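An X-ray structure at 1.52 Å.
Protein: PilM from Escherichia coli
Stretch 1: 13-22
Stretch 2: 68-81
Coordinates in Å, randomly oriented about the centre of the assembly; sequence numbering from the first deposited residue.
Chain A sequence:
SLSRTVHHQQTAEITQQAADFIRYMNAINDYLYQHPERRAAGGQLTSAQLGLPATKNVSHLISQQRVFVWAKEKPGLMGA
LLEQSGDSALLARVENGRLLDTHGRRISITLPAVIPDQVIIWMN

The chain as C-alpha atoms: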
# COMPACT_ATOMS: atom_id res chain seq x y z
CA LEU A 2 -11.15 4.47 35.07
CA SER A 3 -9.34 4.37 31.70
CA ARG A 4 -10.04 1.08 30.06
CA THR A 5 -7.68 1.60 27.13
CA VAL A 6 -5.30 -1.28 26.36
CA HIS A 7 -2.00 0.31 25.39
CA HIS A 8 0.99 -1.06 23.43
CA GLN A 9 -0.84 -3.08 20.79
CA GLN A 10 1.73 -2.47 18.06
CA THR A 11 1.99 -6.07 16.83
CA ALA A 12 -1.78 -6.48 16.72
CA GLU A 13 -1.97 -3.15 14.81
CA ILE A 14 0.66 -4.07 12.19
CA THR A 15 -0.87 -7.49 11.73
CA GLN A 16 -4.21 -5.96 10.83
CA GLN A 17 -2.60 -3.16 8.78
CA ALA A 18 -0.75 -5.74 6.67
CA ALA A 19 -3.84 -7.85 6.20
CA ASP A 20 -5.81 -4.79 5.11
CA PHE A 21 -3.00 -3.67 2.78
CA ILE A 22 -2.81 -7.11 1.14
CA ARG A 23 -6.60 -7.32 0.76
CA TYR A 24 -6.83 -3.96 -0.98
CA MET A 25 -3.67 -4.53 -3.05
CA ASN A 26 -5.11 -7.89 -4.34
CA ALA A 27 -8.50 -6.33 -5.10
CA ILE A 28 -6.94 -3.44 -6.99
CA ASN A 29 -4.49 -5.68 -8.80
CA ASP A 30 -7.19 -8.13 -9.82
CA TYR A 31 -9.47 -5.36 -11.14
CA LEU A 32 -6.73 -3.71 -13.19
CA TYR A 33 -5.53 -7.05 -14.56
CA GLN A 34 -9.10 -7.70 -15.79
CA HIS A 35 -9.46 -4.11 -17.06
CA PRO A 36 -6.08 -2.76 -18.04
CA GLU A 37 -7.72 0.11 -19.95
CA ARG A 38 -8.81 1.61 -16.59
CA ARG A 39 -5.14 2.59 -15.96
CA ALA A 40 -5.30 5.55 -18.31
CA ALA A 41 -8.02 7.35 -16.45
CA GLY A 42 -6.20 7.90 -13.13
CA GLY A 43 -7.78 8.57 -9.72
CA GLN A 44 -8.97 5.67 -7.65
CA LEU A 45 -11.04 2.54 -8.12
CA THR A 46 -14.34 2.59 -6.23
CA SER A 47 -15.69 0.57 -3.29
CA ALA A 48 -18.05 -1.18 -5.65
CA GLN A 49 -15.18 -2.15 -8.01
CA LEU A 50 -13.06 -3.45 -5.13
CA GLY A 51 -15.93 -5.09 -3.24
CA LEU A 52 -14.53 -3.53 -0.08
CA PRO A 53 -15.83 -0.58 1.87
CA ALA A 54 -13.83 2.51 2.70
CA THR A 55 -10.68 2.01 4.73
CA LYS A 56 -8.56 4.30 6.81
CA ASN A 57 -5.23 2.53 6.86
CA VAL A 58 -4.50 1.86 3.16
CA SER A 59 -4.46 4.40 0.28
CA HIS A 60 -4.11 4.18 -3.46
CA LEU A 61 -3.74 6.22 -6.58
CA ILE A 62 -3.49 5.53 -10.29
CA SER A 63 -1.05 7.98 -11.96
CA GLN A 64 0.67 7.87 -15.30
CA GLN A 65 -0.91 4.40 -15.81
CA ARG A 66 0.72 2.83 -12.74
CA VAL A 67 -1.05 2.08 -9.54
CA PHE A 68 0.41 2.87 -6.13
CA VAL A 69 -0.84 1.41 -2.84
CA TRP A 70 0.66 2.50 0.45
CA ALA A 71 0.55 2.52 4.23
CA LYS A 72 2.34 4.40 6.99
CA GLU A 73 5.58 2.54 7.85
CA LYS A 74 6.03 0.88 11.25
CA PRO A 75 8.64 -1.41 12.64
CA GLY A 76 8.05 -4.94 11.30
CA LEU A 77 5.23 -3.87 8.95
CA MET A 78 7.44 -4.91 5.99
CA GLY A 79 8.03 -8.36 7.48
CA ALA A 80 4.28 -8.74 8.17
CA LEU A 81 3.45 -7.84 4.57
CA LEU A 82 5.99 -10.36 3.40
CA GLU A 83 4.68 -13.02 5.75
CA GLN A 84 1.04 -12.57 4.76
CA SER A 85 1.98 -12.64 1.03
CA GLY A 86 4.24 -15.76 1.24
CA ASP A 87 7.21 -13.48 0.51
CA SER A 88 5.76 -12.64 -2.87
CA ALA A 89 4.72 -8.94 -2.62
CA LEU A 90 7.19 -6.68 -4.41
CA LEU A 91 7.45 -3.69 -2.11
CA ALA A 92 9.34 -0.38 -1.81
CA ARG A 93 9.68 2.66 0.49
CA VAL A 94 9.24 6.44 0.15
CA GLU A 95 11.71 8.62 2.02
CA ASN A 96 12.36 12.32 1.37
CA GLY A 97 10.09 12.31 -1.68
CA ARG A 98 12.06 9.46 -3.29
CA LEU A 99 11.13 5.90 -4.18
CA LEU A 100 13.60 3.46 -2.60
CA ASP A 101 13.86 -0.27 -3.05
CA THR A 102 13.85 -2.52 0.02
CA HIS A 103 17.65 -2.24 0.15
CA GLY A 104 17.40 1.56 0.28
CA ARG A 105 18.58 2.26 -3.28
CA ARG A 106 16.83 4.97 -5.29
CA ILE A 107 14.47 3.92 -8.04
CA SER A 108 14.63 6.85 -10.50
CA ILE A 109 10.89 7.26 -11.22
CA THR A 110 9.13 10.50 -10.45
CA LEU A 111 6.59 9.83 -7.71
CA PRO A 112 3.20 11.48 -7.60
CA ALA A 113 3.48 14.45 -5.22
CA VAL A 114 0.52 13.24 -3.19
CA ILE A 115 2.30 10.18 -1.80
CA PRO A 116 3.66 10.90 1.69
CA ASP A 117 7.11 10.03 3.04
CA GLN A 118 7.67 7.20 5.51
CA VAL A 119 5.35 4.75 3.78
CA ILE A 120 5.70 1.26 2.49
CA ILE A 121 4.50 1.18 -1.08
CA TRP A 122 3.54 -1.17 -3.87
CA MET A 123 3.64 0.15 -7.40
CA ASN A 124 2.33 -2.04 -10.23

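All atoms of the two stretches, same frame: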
# COMPACT_ATOMS: atom_id res chain seq x y z
N GLU A 13 -1.72 -4.22 15.80
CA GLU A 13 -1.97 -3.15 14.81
C GLU A 13 -1.29 -3.47 13.48
O GLU A 13 -1.95 -3.33 12.39
CB GLU A 13 -1.48 -1.79 15.34
CG GLU A 13 -2.31 -1.22 16.46
CD GLU A 13 -1.67 -0.05 17.18
OE1 GLU A 13 -0.51 0.29 16.83
OE2 GLU A 13 -2.39 0.53 18.09
N ILE A 14 -0.00 -3.85 13.50
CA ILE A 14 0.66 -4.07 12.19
C ILE A 14 0.13 -5.32 11.53
O ILE A 14 0.04 -5.42 10.31
CB ILE A 14 2.22 -4.07 12.25
CG1 ILE A 14 2.77 -5.27 13.05
CG2 ILE A 14 2.71 -2.66 12.68
CD1 ILE A 14 4.28 -5.52 12.90
N THR A 15 -0.28 -6.31 12.33
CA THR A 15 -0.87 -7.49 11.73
C THR A 15 -2.12 -7.16 10.95
O THR A 15 -2.25 -7.61 9.82
CB THR A 15 -1.20 -8.54 12.79
OG1 THR A 15 -0.02 -8.88 13.53
CG2 THR A 15 -1.82 -9.80 12.14
N GLN A 16 -2.99 -6.34 11.51
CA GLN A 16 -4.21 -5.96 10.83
C GLN A 16 -3.95 -4.98 9.67
O GLN A 16 -4.55 -5.08 8.60
CB GLN A 16 -5.18 -5.33 11.81
CG GLN A 16 -6.58 -5.12 11.19
CD GLN A 16 -7.28 -6.46 10.84
OE1 GLN A 16 -7.33 -7.40 11.65
NE2 GLN A 16 -7.77 -6.55 9.59
N GLN A 17 -3.00 -4.06 9.85
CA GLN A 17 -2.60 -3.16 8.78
C GLN A 17 -2.08 -3.95 7.59
O GLN A 17 -2.42 -3.63 6.43
CB GLN A 17 -1.51 -2.26 9.28
CG GLN A 17 -0.84 -1.43 8.21
CD GLN A 17 -1.72 -0.36 7.67
OE1 GLN A 17 -1.64 0.83 8.09
NE2 GLN A 17 -2.56 -0.74 6.70
N ALA A 18 -1.26 -5.01 7.80
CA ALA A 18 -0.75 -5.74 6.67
C ALA A 18 -1.86 -6.51 6.01
O ALA A 18 -1.88 -6.60 4.77
CB ALA A 18 0.35 -6.72 7.15
N ALA A 19 -2.77 -7.08 6.81
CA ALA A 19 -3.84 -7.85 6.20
C ALA A 19 -4.73 -6.95 5.37
O ALA A 19 -5.11 -7.33 4.21
CB ALA A 19 -4.68 -8.60 7.28
N ASP A 20 -5.04 -5.76 5.90
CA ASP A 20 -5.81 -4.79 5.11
C ASP A 20 -5.10 -4.36 3.81
O ASP A 20 -5.72 -4.27 2.72
CB ASP A 20 -6.13 -3.52 5.90
CG ASP A 20 -7.01 -3.78 7.12
OD1 ASP A 20 -7.57 -4.88 7.22
OD2 ASP A 20 -7.19 -2.84 7.95
N PHE A 21 -3.82 -4.03 3.94
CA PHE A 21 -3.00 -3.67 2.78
C PHE A 21 -3.10 -4.79 1.71
O PHE A 21 -3.31 -4.56 0.49
CB PHE A 21 -1.55 -3.50 3.25
CG PHE A 21 -0.60 -2.93 2.23
CD1 PHE A 21 -0.21 -3.69 1.11
CD2 PHE A 21 -0.09 -1.62 2.38
CE1 PHE A 21 0.65 -3.17 0.18
CE2 PHE A 21 0.86 -1.10 1.43
CZ PHE A 21 1.21 -1.90 0.30
N ILE A 22 -2.89 -6.04 2.13
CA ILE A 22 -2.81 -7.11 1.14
C ILE A 22 -4.18 -7.30 0.49
O ILE A 22 -4.28 -7.53 -0.74
CB ILE A 22 -2.31 -8.42 1.77
CG1 ILE A 22 -0.82 -8.26 2.10
CG2 ILE A 22 -2.49 -9.58 0.80
CD1 ILE A 22 -0.31 -9.24 3.07
N PHE A 68 -0.40 2.76 -7.35
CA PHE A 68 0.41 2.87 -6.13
C PHE A 68 -0.53 2.61 -4.94
O PHE A 68 -1.64 3.22 -4.85
CB PHE A 68 0.89 4.29 -5.95
CG PHE A 68 1.78 4.80 -7.04
CD1 PHE A 68 3.16 4.85 -6.88
CD2 PHE A 68 1.22 5.24 -8.27
CE1 PHE A 68 3.99 5.31 -7.93
CE2 PHE A 68 2.03 5.67 -9.29
CZ PHE A 68 3.40 5.71 -9.13
N VAL A 69 -0.07 1.77 -4.02
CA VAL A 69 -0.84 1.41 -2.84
C VAL A 69 0.13 1.56 -1.67
O VAL A 69 1.28 1.09 -1.73
CB VAL A 69 -1.34 -0.07 -2.89
CG1 VAL A 69 -2.04 -0.46 -1.60
CG2 VAL A 69 -2.22 -0.26 -4.10
N TRP A 70 -0.31 2.24 -0.62
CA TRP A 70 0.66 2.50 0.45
C TRP A 70 0.04 2.58 1.83
O TRP A 70 -1.18 2.80 2.01
CB TRP A 70 1.42 3.80 0.16
CG TRP A 70 0.57 5.10 0.21
CD1 TRP A 70 0.30 5.84 1.31
CD2 TRP A 70 -0.11 5.73 -0.88
NE1 TRP A 70 -0.46 6.93 0.97
CE2 TRP A 70 -0.76 6.87 -0.37
CE3 TRP A 70 -0.21 5.45 -2.24
CZ2 TRP A 70 -1.50 7.70 -1.16
CZ3 TRP A 70 -1.00 6.31 -3.04
CH2 TRP A 70 -1.63 7.43 -2.47
N ALA A 71 0.94 2.39 2.80
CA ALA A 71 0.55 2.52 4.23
C ALA A 71 1.69 3.10 5.03
O ALA A 71 2.86 2.94 4.69
CB ALA A 71 0.09 1.18 4.80
N LYS A 72 1.34 3.81 6.11
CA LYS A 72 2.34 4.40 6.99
C LYS A 72 3.27 3.31 7.53
O LYS A 72 2.80 2.33 8.06
CB LYS A 72 1.64 5.10 8.17
CG LYS A 72 2.58 5.65 9.25
CD LYS A 72 1.95 6.86 10.04
CE LYS A 72 1.39 6.45 11.42
NZ LYS A 72 0.89 7.63 12.25
N GLU A 73 4.58 3.54 7.42
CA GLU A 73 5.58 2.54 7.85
C GLU A 73 5.62 2.44 9.38
O GLU A 73 5.49 3.43 10.08
CB GLU A 73 6.93 3.02 7.36
CG GLU A 73 8.06 2.07 7.36
CD GLU A 73 9.32 2.77 6.83
OE1 GLU A 73 9.40 4.04 6.94
OE2 GLU A 73 10.23 2.08 6.33
N LYS A 74 5.80 1.21 9.85
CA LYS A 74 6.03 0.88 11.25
C LYS A 74 7.05 -0.20 11.34
O LYS A 74 7.20 -0.99 10.40
CB LYS A 74 4.71 0.35 11.83
CG LYS A 74 3.57 1.33 11.66
CD LYS A 74 3.66 2.46 12.64
CE LYS A 74 2.45 3.38 12.59
NZ LYS A 74 2.70 4.35 13.68
N PRO A 75 7.71 -0.30 12.50
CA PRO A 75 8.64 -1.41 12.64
C PRO A 75 7.94 -2.75 12.39
O PRO A 75 6.85 -3.01 12.99
CB PRO A 75 9.14 -1.30 14.11
CG PRO A 75 8.23 -0.33 14.77
CD PRO A 75 7.45 0.46 13.74
N GLY A 76 8.54 -3.61 11.55
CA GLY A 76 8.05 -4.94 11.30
C GLY A 76 6.85 -4.98 10.33
O GLY A 76 6.38 -6.04 9.99
N LEU A 77 6.34 -3.83 9.90
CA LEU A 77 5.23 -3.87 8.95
C LEU A 77 5.71 -4.55 7.65
O LEU A 77 4.98 -5.32 7.05
CB LEU A 77 4.67 -2.45 8.71
CG LEU A 77 3.54 -2.31 7.67
CD1 LEU A 77 2.34 -3.21 8.06
CD2 LEU A 77 3.14 -0.88 7.44
N MET A 78 6.96 -4.29 7.24
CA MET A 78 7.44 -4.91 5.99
C MET A 78 7.46 -6.41 6.14
O MET A 78 6.96 -7.11 5.28
CB MET A 78 8.84 -4.40 5.64
CG MET A 78 9.38 -4.89 4.31
SD MET A 78 8.67 -4.08 2.81
CE MET A 78 9.40 -2.43 2.90
N GLY A 79 7.97 -6.89 7.27
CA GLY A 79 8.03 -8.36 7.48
C GLY A 79 6.61 -8.96 7.55
O GLY A 79 6.41 -10.10 7.14
N ALA A 80 5.63 -8.20 8.07
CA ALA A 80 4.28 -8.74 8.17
C ALA A 80 3.66 -8.82 6.77
O ALA A 80 2.95 -9.78 6.43
CB ALA A 80 3.44 -7.90 9.08
N LEU A 81 3.94 -7.80 5.94
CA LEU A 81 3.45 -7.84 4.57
C LEU A 81 4.04 -8.99 3.84
O LEU A 81 3.36 -9.68 3.06
CB LEU A 81 3.82 -6.53 3.85
CG LEU A 81 3.00 -5.32 4.31
CD1 LEU A 81 3.62 -4.04 3.81
CD2 LEU A 81 1.54 -5.41 3.84

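The contact between helix 13-22 and the segment 68-81 buries 628 Å² summed over both sides, and no hydrogen bond crosses it; packing of apolar atoms accounts for the association. The helix runs nearly antiparallel to strand 68-72 (171° between directions, 9.4 Å at closest approach of the axes) and crosses helix 77-81 at -50°, with the axes 8.9 Å apart at their closest. One face of the helix therefore meets two different elements.

The helix-helix crossing is closest around Ala18. Its CA lies 5.1 Å from Leu81 CA, a spacing compatible with the small methyl groups found there: Ala18 CB meets Ala80 CB at 3.8 Å, both CA-to-CB bonds pointing toward the opposing stretch. Leu81 starts sideways, but with chi1 at -72° (m) and chi2 at 167° (t) its end comes nearer. This places Leu81 CD2 3.7 Å from Ala18 CA, 3.6 Å from Phe21 CG and 4.1 Å from Ile22 CG1, so a single methyl touches three successive contact positions of the first helix. Ile22 also starts sideways; its m,t conformation brings Ile22 CD1 to 3.7 Å from Leu81 O.

Leu77 likewise leaves its backbone sideways and reaches in through its t,p rotamer. Leu77 CD1 sits 3.6 Å from Gln17 CG, 4.1 Å from Ala18 CB and 4.3 Å from Ile14 CB, filling the space between these residues, one helical turn apart from Ile14 to Ala18.

Phe21 covers the strand side of the contact and has the largest area covered by the other stretch, 106 Å². Chi1 of -172° (t) and chi2 of -70° orient the ring so that different parts of it meet different neighbours. Val69 CG1 stands over one face, 4.2 Å from the centroid of the Phe21 ring and 16° off the normal, a CH-pi arrangement. Ala71 CB lies at the edge, near the ring plane, 3.7 Å from Phe21 CD2. Val69 and Ala71 can both participate because alternate strand residues point the same way, toward the helix; the CA-to-CB bond of the intervening Trp70 points away, and its backbone makes the approach instead, with Trp70 CA 3.7 Å from Phe21 CE2.

Gln17 combines apolar and polar roles. Its t,p conformation lays the aliphatic part against Leu77, while Gln17 CD approaches Ala71 CB at 3.7 Å. Gln17 NE2 is not stranded by this packing, since it is hydrogen-bonded elsewhere in the structure.

At the other end, Ile14 (p,t) extends Ile14 CD1 to 3.6 Å from both Pro75 O and Gly76 O, while Ile14 CG2 lies 3.7 Å from Lys74 CB. Lys74 presents CB to this contact, but its m,m,t,t chain leads the end away. Gly76 is the N-cap residue of helix 77-81. Its phi of 78° favours glycine, and an ideal CB on Gly76 would sit only 3.4 Å from Ile14 CD1, a tight approach.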